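Local coordinates for protein epoxyqueuosine reductase (Streptococcus thermophilus, PDB 5D6S) that binds cobalamin and two iron/sulfur clusters, as a member of the epoxyqueuosine reductase (QueG) family, at residues A[43-48]-A[181-186]; A[52-57]-A[164-169]; A[56-61]-A[80-85]; A[92-97]-A[192-197]. All blocks are in the same frame, centred on the assembly; numbering follows the deposited sequence.

Interaction 1 (A[43-48]-A[181-186])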
loop_
_atom_site.group_PDB
_atom_site.type_symbol
_atom_site.label_atom_id
_atom_site.label_comp_id
_atom_site.label_asym_id
_atom_site.label_seq_id
_atom_site.Cartn_x
_atom_site.Cartn_y
_atom_site.Cartn_z
ATOM N N ILE A 43 -16.692 -3.623 -12.850
ATOM C CA ILE A 43 -16.500 -4.190 -11.526
ATOM C C ILE A 43 -16.302 -5.684 -11.654
ATOM O O ILE A 43 -17.163 -6.375 -12.179
ATOM C CB ILE A 43 -17.692 -3.899 -10.604
ATOM C CG1 ILE A 43 -17.823 -2.397 -10.398
ATOM C CG2 ILE A 43 -17.526 -4.596 -9.255
ATOM C CD1 ILE A 43 -19.092 -1.998 -9.680
ATOM N N SER A 44 -15.183 -6.182 -11.144
ATOM C CA SER A 44 -14.792 -7.574 -11.336
ATOM C C SER A 44 -15.544 -8.568 -10.448
ATOM O O SER A 44 -15.500 -9.785 -10.680
ATOM C CB SER A 44 -13.279 -7.736 -11.108
ATOM O OG SER A 44 -12.552 -7.024 -12.089
ATOM N N LYS A 45 -16.177 -8.068 -9.405
ATOM C CA LYS A 45 -16.932 -8.923 -8.479
ATOM C C LYS A 45 -17.796 -8.038 -7.623
ATOM O O LYS A 45 -17.450 -6.887 -7.381
ATOM C CB LYS A 45 -16.018 -9.740 -7.570
ATOM C CG LYS A 45 -16.108 -11.232 -7.747
ATOM C CD LYS A 45 -15.027 -11.928 -6.928
ATOM C CE LYS A 45 -15.274 -13.419 -6.799
ATOM N NZ LYS A 45 -16.169 -13.694 -5.654
ATOM N N ILE A 46 -18.908 -8.590 -7.156
ATOM C CA ILE A 46 -19.846 -7.841 -6.334
ATOM C C ILE A 46 -20.516 -8.777 -5.364
ATOM O O ILE A 46 -20.643 -9.977 -5.605
ATOM C CB ILE A 46 -20.859 -7.081 -7.194
ATOM C CG1 ILE A 46 -21.721 -6.165 -6.339
ATOM C CG2 ILE A 46 -21.702 -8.045 -8.024
ATOM C CD1 ILE A 46 -22.319 -5.026 -7.138
ATOM N N GLY A 47 -20.903 -8.223 -4.237
ATOM C CA GLY A 47 -21.375 -9.010 -3.113
ATOM C C GLY A 47 -22.391 -8.177 -2.357
ATOM O O GLY A 47 -22.478 -6.971 -2.570
ATOM N N PHE A 48 -23.175 -8.836 -1.499
ATOM C CA PHE A 48 -24.225 -8.173 -0.742
ATOM C C PHE A 48 -24.201 -8.700 0.668
ATOM O O PHE A 48 -23.901 -9.864 0.913
ATOM C CB PHE A 48 -25.592 -8.418 -1.370
ATOM C CG PHE A 48 -25.695 -7.952 -2.792
ATOM C CD1 PHE A 48 -25.261 -8.772 -3.829
ATOM C CD2 PHE A 48 -26.193 -6.688 -3.095
ATOM C CE1 PHE A 48 -25.325 -8.348 -5.149
ATOM C CE2 PHE A 48 -26.265 -6.261 -4.419
ATOM C CZ PHE A 48 -25.836 -7.097 -5.453
ATOM N N VAL A 181 -8.111 -9.970 1.567
ATOM C CA VAL A 181 -9.253 -10.643 0.964
ATOM C C VAL A 181 -8.813 -11.331 -0.306
ATOM O O VAL A 181 -8.278 -10.697 -1.202
ATOM C CB VAL A 181 -10.395 -9.669 0.650
ATOM C CG1 VAL A 181 -11.345 -10.261 -0.369
ATOM C CG2 VAL A 181 -11.150 -9.321 1.927
ATOM N N ILE A 182 -9.055 -12.638 -0.360
ATOM C CA ILE A 182 -8.613 -13.516 -1.447
ATOM C C ILE A 182 -9.818 -14.097 -2.177
ATOM O O ILE A 182 -10.664 -14.765 -1.571
ATOM C CB ILE A 182 -7.838 -14.736 -0.897
ATOM C CG1 ILE A 182 -6.827 -14.351 0.207
ATOM C CG2 ILE A 182 -7.224 -15.519 -2.052
ATOM C CD1 ILE A 182 -5.365 -14.332 -0.188
ATOM N N SER A 183 -9.900 -13.858 -3.477
ATOM C CA SER A 183 -10.896 -14.530 -4.328
ATOM C C SER A 183 -10.234 -15.624 -5.159
ATOM O O SER A 183 -9.050 -15.520 -5.501
ATOM C CB SER A 183 -11.588 -13.534 -5.261
ATOM O OG SER A 183 -10.812 -13.290 -6.427
ATOM N N LYS A 184 -10.992 -16.683 -5.450
ATOM C CA LYS A 184 -10.559 -17.762 -6.372
ATOM C C LYS A 184 -10.248 -17.214 -7.752
ATOM O O LYS A 184 -9.243 -17.546 -8.367
ATOM C CB LYS A 184 -11.659 -18.821 -6.527
ATOM C CG LYS A 184 -11.369 -20.127 -5.807
ATOM C CD LYS A 184 -12.326 -21.233 -6.232
ATOM C CE LYS A 184 -11.860 -22.595 -5.718
ATOM N NZ LYS A 184 -12.649 -23.712 -6.315
ATOM N N GLU A 185 -11.133 -16.344 -8.201
ATOM C CA GLU A 185 -11.146 -15.840 -9.569
ATOM C C GLU A 185 -9.949 -14.922 -9.874
ATOM O O GLU A 185 -9.300 -15.073 -10.913
ATOM C CB GLU A 185 -12.466 -15.070 -9.821
ATOM C CG GLU A 185 -13.758 -15.883 -9.721
ATOM C CD GLU A 185 -14.229 -16.155 -8.290
ATOM O OE1 GLU A 185 -13.403 -16.236 -7.348
ATOM O OE2 GLU A 185 -15.446 -16.322 -8.102
ATOM N N TYR A 186 -9.671 -13.980 -8.961
ATOM C CA TYR A 186 -8.691 -12.903 -9.191
ATOM C C TYR A 186 -7.596 -12.787 -8.144
ATOM O O TYR A 186 -6.794 -11.858 -8.193
ATOM C CB TYR A 186 -9.409 -11.570 -9.256
ATOM C CG TYR A 186 -10.543 -11.546 -10.228
ATOM C CD1 TYR A 186 -10.309 -11.381 -11.594
ATOM C CD2 TYR A 186 -11.858 -11.688 -9.799
ATOM C CE1 TYR A 186 -11.357 -11.361 -12.501
ATOM C CE2 TYR A 186 -12.906 -11.675 -10.699
ATOM C CZ TYR A 186 -12.646 -11.513 -12.040
ATOM O OH TYR A 186 -13.682 -11.463 -12.923
#
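Ser-44 sets its CB over one face of the Tyr-186 ring, displaced toward the rim, where CZ and CE2 are its nearest ring atoms. This is a CH-pi contact, with Ser-44 CB lying 4.2 Å from the centroid of the Tyr-186 ring and 20° off the ring normal. The backbone carbonyl of the same serine also meets the ring, Ser-44 O being 3.2 Å from Tyr-186 CE2. Lys-45 comes instead to the ring edge: its CD lies near the ring plane, 4.3 Å from Tyr-186 CD2. Beyond this point the lysine chain runs past Ser-183, with Lys-45 CE 4.0 Å from Ser-183 CB, and crosses the side chain of Glu-185 at about a right angle. CE lies nearest the carboxylate, and Lys-45 NZ makes a long salt bridge of 3.7 Å to Glu-185 OE2. A bend at chi4 (-86°) sets NZ, which is also hydrogen-bonded to Ile-172 O; this second partner is consistent with the long salt bridge. Ser-183 also shapes the turn that carries the aromatic ring, since its OG accepts from Tyr-186 N at 2.9 Å in an ST motif. The contact joins the start of edge strand 45-50 to the turn that follows strand 181-182. On the sheet side, Lys-45 is hydrogen-bonded through its backbone to Ala-98 of strand 93-100, and Tyr-186 touches Ala-100 of that strand; Ser-183 packs on Met-190 of strand 190-197.

Interaction 2 (A[52-57]-A[164-169])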
loop_
_atom_site.group_PDB
_atom_site.type_symbol
_atom_site.label_atom_id
_atom_site.label_comp_id
_atom_site.label_asym_id
_atom_site.label_seq_id
_atom_site.Cartn_x
_atom_site.Cartn_y
_atom_site.Cartn_z
ATOM N N ASP A 52 -25.826 -5.180 9.264
ATOM C CA ASP A 52 -25.676 -5.619 10.645
ATOM C C ASP A 52 -24.297 -5.224 11.100
ATOM O O ASP A 52 -23.333 -5.282 10.319
ATOM C CB ASP A 52 -25.829 -7.137 10.798
ATOM C CG ASP A 52 -27.275 -7.592 10.739
ATOM O OD1 ASP A 52 -28.184 -6.739 10.713
ATOM O OD2 ASP A 52 -27.498 -8.815 10.731
ATOM N N ASP A 53 -24.202 -4.830 12.356
ATOM C CA ASP A 53 -22.934 -4.388 12.854
ATOM C C ASP A 53 -21.869 -5.516 12.854
ATOM O O ASP A 53 -22.135 -6.645 12.446
ATOM C CB ASP A 53 -23.096 -3.658 14.192
ATOM C CG ASP A 53 -23.870 -4.435 15.210
ATOM O OD1 ASP A 53 -23.425 -5.559 15.551
ATOM O OD2 ASP A 53 -24.879 -3.888 15.722
ATOM N N PHE A 54 -20.650 -5.183 13.252
ATOM C CA PHE A 54 -19.531 -6.098 13.148
ATOM C C PHE A 54 -18.863 -6.281 14.503
ATOM O O PHE A 54 -17.647 -6.447 14.564
ATOM C CB PHE A 54 -18.466 -5.549 12.182
ATOM C CG PHE A 54 -18.878 -5.492 10.732
ATOM C CD1 PHE A 54 -19.672 -4.460 10.265
ATOM C CD2 PHE A 54 -18.400 -6.433 9.828
ATOM C CE1 PHE A 54 -20.048 -4.394 8.941
ATOM C CE2 PHE A 54 -18.767 -6.376 8.494
ATOM C CZ PHE A 54 -19.590 -5.358 8.047
ATOM N N ASP A 55 -19.630 -6.328 15.584
ATOM C CA ASP A 55 -18.994 -6.351 16.913
ATOM C C ASP A 55 -18.072 -7.550 17.174
ATOM O O ASP A 55 -17.316 -7.531 18.158
ATOM C CB ASP A 55 -19.974 -6.143 18.095
ATOM C CG ASP A 55 -21.377 -6.631 17.809
ATOM O OD1 ASP A 55 -21.532 -7.690 17.160
ATOM O OD2 ASP A 55 -22.318 -5.935 18.248
ATOM N N TYR A 56 -18.083 -8.572 16.313
ATOM C CA TYR A 56 -17.049 -9.622 16.430
ATOM C C TYR A 56 -15.616 -9.043 16.295
ATOM O O TYR A 56 -14.679 -9.572 16.889
ATOM C CB TYR A 56 -17.295 -10.791 15.469
ATOM C CG TYR A 56 -16.908 -10.617 14.017
ATOM C CD1 TYR A 56 -17.776 -10.032 13.109
ATOM C CD2 TYR A 56 -15.687 -11.107 13.537
ATOM C CE1 TYR A 56 -17.432 -9.911 11.769
ATOM C CE2 TYR A 56 -15.327 -10.986 12.192
ATOM C CZ TYR A 56 -16.204 -10.387 11.307
ATOM O OH TYR A 56 -15.852 -10.251 9.967
ATOM N N LEU A 57 -15.493 -7.920 15.575
ATOM C CA LEU A 57 -14.234 -7.180 15.416
ATOM C C LEU A 57 -13.794 -6.334 16.636
ATOM O O LEU A 57 -12.601 -6.295 16.955
ATOM C CB LEU A 57 -14.311 -6.286 14.181
ATOM C CG LEU A 57 -14.567 -7.021 12.868
ATOM C CD1 LEU A 57 -14.752 -6.039 11.737
ATOM C CD2 LEU A 57 -13.435 -7.980 12.535
ATOM N N THR A 164 -12.208 -4.880 4.469
ATOM C CA THR A 164 -11.758 -6.210 4.234
ATOM C C THR A 164 -12.817 -7.198 4.755
ATOM O O THR A 164 -13.085 -8.216 4.127
ATOM C CB THR A 164 -10.367 -6.350 4.883
ATOM O OG1 THR A 164 -9.523 -7.151 4.051
ATOM C CG2 THR A 164 -10.430 -6.906 6.289
ATOM N N ALA A 165 -13.410 -6.854 5.895
ATOM C CA ALA A 165 -14.389 -7.689 6.591
ATOM C C ALA A 165 -15.772 -7.555 5.974
ATOM O O ALA A 165 -16.602 -8.470 6.028
ATOM C CB ALA A 165 -14.448 -7.317 8.072
ATOM N N VAL A 166 -16.011 -6.404 5.383
ATOM C CA VAL A 166 -17.217 -6.198 4.607
ATOM C C VAL A 166 -17.243 -7.133 3.404
ATOM O O VAL A 166 -18.225 -7.825 3.180
ATOM C CB VAL A 166 -17.330 -4.737 4.134
ATOM C CG1 VAL A 166 -18.368 -4.600 3.038
ATOM C CG2 VAL A 166 -17.665 -3.840 5.316
ATOM N N ALA A 167 -16.158 -7.142 2.636
ATOM C CA ALA A 167 -16.056 -7.989 1.452
ATOM C C ALA A 167 -16.138 -9.490 1.773
ATOM O O ALA A 167 -16.538 -10.282 0.912
ATOM C CB ALA A 167 -14.774 -7.685 0.709
ATOM N N LYS A 168 -15.747 -9.880 2.981
ATOM C CA LYS A 168 -15.918 -11.263 3.407
ATOM C C LYS A 168 -17.396 -11.622 3.643
ATOM O O LYS A 168 -17.907 -12.551 3.011
ATOM C CB LYS A 168 -15.117 -11.581 4.665
ATOM C CG LYS A 168 -15.317 -13.020 5.105
ATOM C CD LYS A 168 -14.479 -13.411 6.297
ATOM C CE LYS A 168 -15.260 -14.378 7.167
ATOM N NZ LYS A 168 -14.568 -14.648 8.439
ATOM N N ARG A 169 -18.072 -10.904 4.543
ATOM C CA ARG A 169 -19.522 -11.098 4.734
ATOM C C ARG A 169 -20.316 -11.036 3.428
ATOM O O ARG A 169 -21.409 -11.577 3.366
ATOM C CB ARG A 169 -20.157 -10.089 5.707
ATOM C CG ARG A 169 -20.012 -10.425 7.183
ATOM C CD ARG A 169 -21.218 -10.012 8.034
ATOM N NE ARG A 169 -21.880 -8.759 7.624
ATOM C CZ ARG A 169 -22.156 -7.716 8.426
ATOM N NH1 ARG A 169 -22.775 -6.644 7.923
ATOM N NH2 ARG A 169 -21.830 -7.721 9.720
#
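Ala-165 offers its CB to the start of helix 55-67, where it lies 3.8 Å from Tyr-56 OH and 3.9 Å from Leu-57 CD1. Its carbonyl O comes to the edge of the Phe-54 ring, near the ring plane. One residue on, Val-166 reaches the same ring with CG2, which approaches Phe-54 CZ obliquely at 3.7 Å. The helix segment ends at Arg-169, whose chain bends at chi2 and chi3; its guanidinium lies flat over a face of Phe-54. Planes only 10° apart and centres separated by 3.8 Å make this a stacked cation-pi pair, with NH2 above the middle of the ring. The guanidinium edge faces two successive backbone carbonyls. Arg-169 NH1 donates to Asp-52 O at 2.8 Å, in the carbonyl plane and on a lone pair, while NH2 of the same arginine reaches Asp-52 O at 2.9 Å from above that plane. NH2 also donates to Asp-53 O. NE donates to Thr-49 OG1. Bonds in the guanidinium plane and a ring against its face together fix both the position and the rotation of the group. NH1 and NH2 are thus bonded to backbone carbonyls and not to the Asp-52 or Asp-53 carboxylates, although these nearby negative charges would probably favour the arginine's positive charge.

Interaction 3 (A[56-61]-A[80-85])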
loop_
_atom_site.group_PDB
_atom_site.type_symbol
_atom_site.label_atom_id
_atom_site.label_comp_id
_atom_site.label_asym_id
_atom_site.label_seq_id
_atom_site.Cartn_x
_atom_site.Cartn_y
_atom_site.Cartn_z
ATOM N N TYR A 56 -18.083 -8.572 16.313
ATOM C CA TYR A 56 -17.049 -9.622 16.430
ATOM C C TYR A 56 -15.616 -9.043 16.295
ATOM O O TYR A 56 -14.679 -9.572 16.889
ATOM C CB TYR A 56 -17.295 -10.791 15.469
ATOM C CG TYR A 56 -16.908 -10.617 14.017
ATOM C CD1 TYR A 56 -17.776 -10.032 13.109
ATOM C CD2 TYR A 56 -15.687 -11.107 13.537
ATOM C CE1 TYR A 56 -17.432 -9.911 11.769
ATOM C CE2 TYR A 56 -15.327 -10.986 12.192
ATOM C CZ TYR A 56 -16.204 -10.387 11.307
ATOM O OH TYR A 56 -15.852 -10.251 9.967
ATOM N N LEU A 57 -15.493 -7.920 15.575
ATOM C CA LEU A 57 -14.234 -7.180 15.416
ATOM C C LEU A 57 -13.794 -6.334 16.636
ATOM O O LEU A 57 -12.601 -6.295 16.955
ATOM C CB LEU A 57 -14.311 -6.286 14.181
ATOM C CG LEU A 57 -14.567 -7.021 12.868
ATOM C CD1 LEU A 57 -14.752 -6.039 11.737
ATOM C CD2 LEU A 57 -13.435 -7.980 12.535
ATOM N N GLU A 58 -14.743 -5.695 17.310
ATOM C CA GLU A 58 -14.443 -4.850 18.485
ATOM C C GLU A 58 -13.233 -5.295 19.259
ATOM O O GLU A 58 -12.248 -4.568 19.377
ATOM C CB GLU A 58 -15.607 -4.825 19.489
ATOM C CG GLU A 58 -16.498 -3.604 19.413
ATOM C CD GLU A 58 -16.785 -2.984 20.773
ATOM O OE1 GLU A 58 -15.805 -2.667 21.481
ATOM O OE2 GLU A 58 -17.979 -2.759 21.103
ATOM N N LYS A 59 -13.356 -6.480 19.837
ATOM C CA LYS A 59 -12.332 -7.056 20.682
ATOM C C LYS A 59 -10.924 -6.761 20.118
ATOM O O LYS A 59 -10.092 -6.123 20.787
ATOM C CB LYS A 59 -12.630 -8.566 20.823
ATOM C CG LYS A 59 -11.484 -9.494 21.225
ATOM C CD LYS A 59 -10.899 -9.176 22.594
ATOM C CE LYS A 59 -9.621 -9.970 22.830
ATOM N NZ LYS A 59 -8.707 -9.265 23.765
ATOM N N SER A 60 -10.685 -7.198 18.880
ATOM C CA SER A 60 -9.341 -7.182 18.288
ATOM C C SER A 60 -8.923 -5.808 17.726
ATOM O O SER A 60 -7.742 -5.480 17.724
ATOM C CB SER A 60 -9.219 -8.263 17.198
ATOM O OG SER A 60 -9.905 -7.873 16.026
ATOM N N LEU A 61 -9.878 -5.038 17.221
ATOM C CA LEU A 61 -9.611 -3.662 16.820
ATOM C C LEU A 61 -9.057 -2.881 17.990
ATOM O O LEU A 61 -8.010 -2.221 17.876
ATOM C CB LEU A 61 -10.873 -2.966 16.308
ATOM C CG LEU A 61 -11.459 -3.419 14.970
ATOM C CD1 LEU A 61 -12.520 -2.444 14.479
ATOM C CD2 LEU A 61 -10.389 -3.542 13.894
ATOM N N GLU A 80 -17.628 4.005 14.965
ATOM C CA GLU A 80 -17.960 4.276 13.543
ATOM C C GLU A 80 -17.484 3.139 12.606
ATOM O O GLU A 80 -17.933 3.003 11.458
ATOM C CB GLU A 80 -17.388 5.634 13.083
ATOM C CG GLU A 80 -18.281 6.812 13.444
ATOM C CD GLU A 80 -17.686 8.190 13.176
ATOM O OE1 GLU A 80 -18.338 9.173 13.592
ATOM O OE2 GLU A 80 -16.592 8.318 12.581
ATOM N N ARG A 81 -16.567 2.339 13.130
ATOM C CA ARG A 81 -15.945 1.269 12.393
ATOM C C ARG A 81 -16.790 -0.009 12.309
ATOM O O ARG A 81 -16.745 -0.733 11.307
ATOM C CB ARG A 81 -14.634 0.940 13.075
ATOM C CG ARG A 81 -13.550 0.605 12.099
ATOM C CD ARG A 81 -12.547 1.718 11.933
ATOM N NE ARG A 81 -11.260 1.068 11.806
ATOM C CZ ARG A 81 -10.786 0.479 10.711
ATOM N NH1 ARG A 81 -9.613 -0.123 10.774
ATOM N NH2 ARG A 81 -11.438 0.509 9.561
ATOM N N ILE A 82 -17.557 -0.267 13.365
ATOM C CA ILE A 82 -18.353 -1.498 13.509
ATOM C C ILE A 82 -19.876 -1.301 13.354
ATOM O O ILE A 82 -20.587 -2.259 13.063
ATOM C CB ILE A 82 -18.109 -2.192 14.866
ATOM C CG1 ILE A 82 -17.774 -1.181 15.944
ATOM C CG2 ILE A 82 -16.971 -3.191 14.762
ATOM C CD1 ILE A 82 -18.017 -1.706 17.330
ATOM N N TYR A 83 -20.367 -0.075 13.527
ATOM C CA TYR A 83 -21.801 0.207 13.458
ATOM C C TYR A 83 -22.143 1.016 12.213
ATOM O O TYR A 83 -22.151 2.257 12.259
ATOM C CB TYR A 83 -22.264 0.972 14.723
ATOM C CG TYR A 83 -22.003 0.246 16.036
ATOM C CD1 TYR A 83 -22.370 -1.091 16.200
ATOM C CD2 TYR A 83 -21.404 0.897 17.112
ATOM C CE1 TYR A 83 -22.134 -1.773 17.388
ATOM C CE2 TYR A 83 -21.159 0.228 18.303
ATOM C CZ TYR A 83 -21.529 -1.111 18.441
ATOM O OH TYR A 83 -21.271 -1.791 19.615
ATOM N N PRO A 84 -22.472 0.337 11.103
ATOM C CA PRO A 84 -22.765 1.011 9.830
ATOM C C PRO A 84 -23.830 2.101 9.882
ATOM O O PRO A 84 -23.815 3.015 9.046
ATOM C CB PRO A 84 -23.251 -0.121 8.929
ATOM C CG PRO A 84 -22.598 -1.316 9.460
ATOM C CD PRO A 84 -22.517 -1.118 10.951
ATOM N N LYS A 85 -24.741 2.009 10.844
ATOM C CA LYS A 85 -25.818 2.993 10.944
ATOM C C LYS A 85 -25.300 4.374 11.339
ATOM O O LYS A 85 -25.948 5.383 11.055
ATOM C CB LYS A 85 -26.920 2.521 11.898
ATOM C CG LYS A 85 -27.798 1.425 11.313
ATOM C CD LYS A 85 -28.645 0.743 12.377
ATOM C CE LYS A 85 -29.046 -0.662 11.940
ATOM N NZ LYS A 85 -29.640 -1.414 13.077
#
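Glu-58 and Tyr-83 bring two flat groups together almost perpendicularly, the carboxylate and ring planes standing 85° apart. The approach is loose, with Glu-58 OE2 3.7 Å from Tyr-83 OH. One face of the Tyr-83 ring is occupied from within its own segment by Ile-82 CD1, which sits 3.7 Å above the plane and off toward the rim. The same methyl is the main partner of the glutamate chain. The two side chains cross at about a right angle, bringing Ile-82 CD1 against Glu-58 CG and, less closely, CD. A bend at chi2 (-133°) directs the carboxylate carbon of Glu-58, and OE1 forms a salt bridge with NE of Arg-62, one turn further along the helix. The other branch of the isoleucine, CG2, packs 4.1 Å from Leu-57 CB. One turn on, Leu-61 crosses Arg-81 obliquely and places CD1 4.0 Å from Arg-81 CG. This is a contact with the aliphatic part of the arginine. Its charged end continues elsewhere: NH1 is hydrogen-bonded to cobalamin and NH2 to Ala-160 O. Leu-57, Leu-61 and Arg-81 all belong to the cobalamin pocket, so the packing joins two pieces of its wall. Helix 55-67 here lies against the end of helix 78-82, and a backbone hydrogen bond joins Ile-82 to Phe-54, just ahead of helix 55-67; that helix also packs, through Tyr-56 and Leu-57, on helix 163-169.

Interaction 4 (A[92-97]-A[192-197])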
loop_
_atom_site.group_PDB
_atom_site.type_symbol
_atom_site.label_atom_id
_atom_site.label_comp_id
_atom_site.label_asym_id
_atom_site.label_seq_id
_atom_site.Cartn_x
_atom_site.Cartn_y
_atom_site.Cartn_z
ATOM N N LYS A 92 -29.479 -0.635 5.560
ATOM C CA LYS A 92 -30.223 -1.864 5.445
ATOM C C LYS A 92 -29.356 -2.959 4.818
ATOM O O LYS A 92 -29.271 -4.054 5.340
ATOM C CB LYS A 92 -31.479 -1.601 4.610
ATOM C CG LYS A 92 -32.689 -2.398 5.052
ATOM C CD LYS A 92 -33.225 -1.906 6.390
ATOM C CE LYS A 92 -33.477 -3.084 7.323
ATOM N NZ LYS A 92 -34.038 -2.673 8.635
ATOM N N THR A 93 -28.722 -2.664 3.689
ATOM C CA THR A 93 -27.734 -3.571 3.119
ATOM C C THR A 93 -26.440 -2.825 2.758
ATOM O O THR A 93 -26.428 -1.591 2.659
ATOM C CB THR A 93 -28.288 -4.329 1.888
ATOM O OG1 THR A 93 -27.317 -5.277 1.429
ATOM C CG2 THR A 93 -28.607 -3.391 0.744
ATOM N N ILE A 94 -25.348 -3.579 2.606
ATOM C CA ILE A 94 -24.047 -3.048 2.147
ATOM C C ILE A 94 -23.607 -3.831 0.926
ATOM O O ILE A 94 -23.586 -5.053 0.948
ATOM C CB ILE A 94 -22.925 -3.186 3.211
ATOM C CG1 ILE A 94 -23.246 -2.357 4.463
ATOM C CG2 ILE A 94 -21.598 -2.720 2.640
ATOM C CD1 ILE A 94 -22.361 -2.656 5.655
ATOM N N ILE A 95 -23.211 -3.113 -0.114
ATOM C CA ILE A 95 -22.754 -3.727 -1.355
ATOM C C ILE A 95 -21.248 -3.575 -1.452
ATOM O O ILE A 95 -20.741 -2.460 -1.575
ATOM C CB ILE A 95 -23.372 -3.045 -2.583
ATOM C CG1 ILE A 95 -24.889 -2.919 -2.398
ATOM C CG2 ILE A 95 -23.008 -3.808 -3.843
ATOM C CD1 ILE A 95 -25.589 -2.089 -3.463
ATOM N N SER A 96 -20.542 -4.698 -1.397
ATOM C CA SER A 96 -19.096 -4.704 -1.505
ATOM C C SER A 96 -18.704 -4.869 -2.952
ATOM O O SER A 96 -19.140 -5.826 -3.582
ATOM C CB SER A 96 -18.493 -5.852 -0.701
ATOM O OG SER A 96 -17.102 -5.959 -0.964
ATOM N N ILE A 97 -17.846 -3.980 -3.464
ATOM C CA ILE A 97 -17.268 -4.165 -4.805
ATOM C C ILE A 97 -15.789 -4.557 -4.768
ATOM O O ILE A 97 -15.104 -4.352 -3.773
ATOM C CB ILE A 97 -17.456 -2.942 -5.718
ATOM C CG1 ILE A 97 -16.710 -1.735 -5.192
ATOM C CG2 ILE A 97 -18.929 -2.621 -5.840
ATOM C CD1 ILE A 97 -16.558 -0.672 -6.260
ATOM N N LEU A 192 -10.785 -2.894 -3.151
ATOM C CA LEU A 192 -12.101 -3.047 -2.527
ATOM C C LEU A 192 -12.821 -1.718 -2.296
ATOM O O LEU A 192 -12.199 -0.687 -2.093
ATOM C CB LEU A 192 -11.998 -3.776 -1.179
ATOM C CG LEU A 192 -11.426 -5.197 -1.214
ATOM C CD1 LEU A 192 -11.526 -5.866 0.158
ATOM C CD2 LEU A 192 -12.114 -6.033 -2.279
ATOM N N GLY A 193 -14.144 -1.786 -2.338
ATOM C CA GLY A 193 -15.020 -0.671 -2.013
ATOM C C GLY A 193 -16.340 -1.141 -1.407
ATOM O O GLY A 193 -16.641 -2.333 -1.398
ATOM N N GLU A 194 -17.122 -0.191 -0.910
ATOM C CA GLU A 194 -18.441 -0.454 -0.326
ATOM C C GLU A 194 -19.413 0.650 -0.673
ATOM O O GLU A 194 -19.058 1.822 -0.685
ATOM C CB GLU A 194 -18.412 -0.471 1.196
ATOM C CG GLU A 194 -17.476 -1.470 1.807
ATOM C CD GLU A 194 -16.150 -0.866 2.139
ATOM O OE1 GLU A 194 -15.151 -1.354 1.572
ATOM O OE2 GLU A 194 -16.119 0.103 2.941
ATOM N N LEU A 195 -20.656 0.252 -0.918
ATOM C CA LEU A 195 -21.764 1.184 -1.015
ATOM C C LEU A 195 -22.769 0.798 0.062
ATOM O O LEU A 195 -23.503 -0.189 -0.077
ATOM C CB LEU A 195 -22.391 1.114 -2.406
ATOM C CG LEU A 195 -23.424 2.180 -2.726
ATOM C CD1 LEU A 195 -22.827 3.574 -2.671
ATOM C CD2 LEU A 195 -23.996 1.915 -4.111
ATOM N N ILE A 196 -22.759 1.545 1.161
ATOM C CA ILE A 196 -23.765 1.376 2.206
ATOM C C ILE A 196 -25.063 1.947 1.658
ATOM O O ILE A 196 -25.056 2.979 0.988
ATOM C CB ILE A 196 -23.409 2.117 3.503
ATOM C CG1 ILE A 196 -22.060 1.659 4.047
ATOM C CG2 ILE A 196 -24.463 1.854 4.572
ATOM C CD1 ILE A 196 -21.524 2.553 5.152
ATOM N N THR A 197 -26.174 1.275 1.945
ATOM C CA THR A 197 -27.451 1.599 1.309
ATOM C C THR A 197 -28.685 1.242 2.163
ATOM O O THR A 197 -28.615 0.429 3.090
ATOM C CB THR A 197 -27.528 0.955 -0.104
ATOM O OG1 THR A 197 -28.857 1.043 -0.612
ATOM C CG2 THR A 197 -27.149 -0.491 -0.071
HETATM O O HOH W 1 -15.386 -3.656 0.904
#
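Lys-92 and Thr-93 both face Thr-197, forming a classic beta bulge at one end of an antiparallel strand pair. Thr-197 O accepts twice, from Lys-92 N at 2.8 Å in the carbonyl plane and from Thr-93 N at 3.2 Å from above it. Past the bulge the pairing is regular: Ile-95 with Leu-195 and Ile-97 with Gly-193 are hydrogen-bonded pairs, while Ile-94 with Ile-196 and Ser-96 with Glu-194 are non-hydrogen-bonded ones. These are the two inner strands of a four-stranded antiparallel sheet. The face carrying Ile-94, Ser-96 and Glu-194 is covered by helix 163-169; on the opposite face Ile-97 and Leu-195 meet helix 128-144. At Gly-193, Ile-97 CG1 lies over the backbone, 3.8 Å from Gly-193 CA. Thr-93 and Thr-197 stand side by side pointing the same way, each with OG1 anti to its backbone N and the methyls turned to each other, and Thr-93 OG1 is hydrogen-bonded to Thr-49 O.

In the fold
The inner strand pair of interaction 4 carries interactions 1 and 2, and interaction 3 is joined mainly through interaction 2. Interaction 1 meets the pair through the edge strand, Gly-47 N lying 3.0 Å from Ser-96 O in a probable hydrogen bond. The helix of interaction 2 rests on the sheet, with Val-166 CG1 3.5 Å from Glu-194 CG, and Thr-164 O also meets Val-181 CG2 of interaction 1. Interactions 2 and 3, whose centres are 8 Å apart, share Tyr-56 and Leu-57. Each contact contributes to the cobalamin pocket: the side chains of Leu-57 and Leu-192 come within about 3 and 4 Å of the ligand, and the backbones of Val-181 and Leu-192 are hydrogen-bonded to it. An iron/sulfur cluster lies about 12 Å from the Ser-183 side chain.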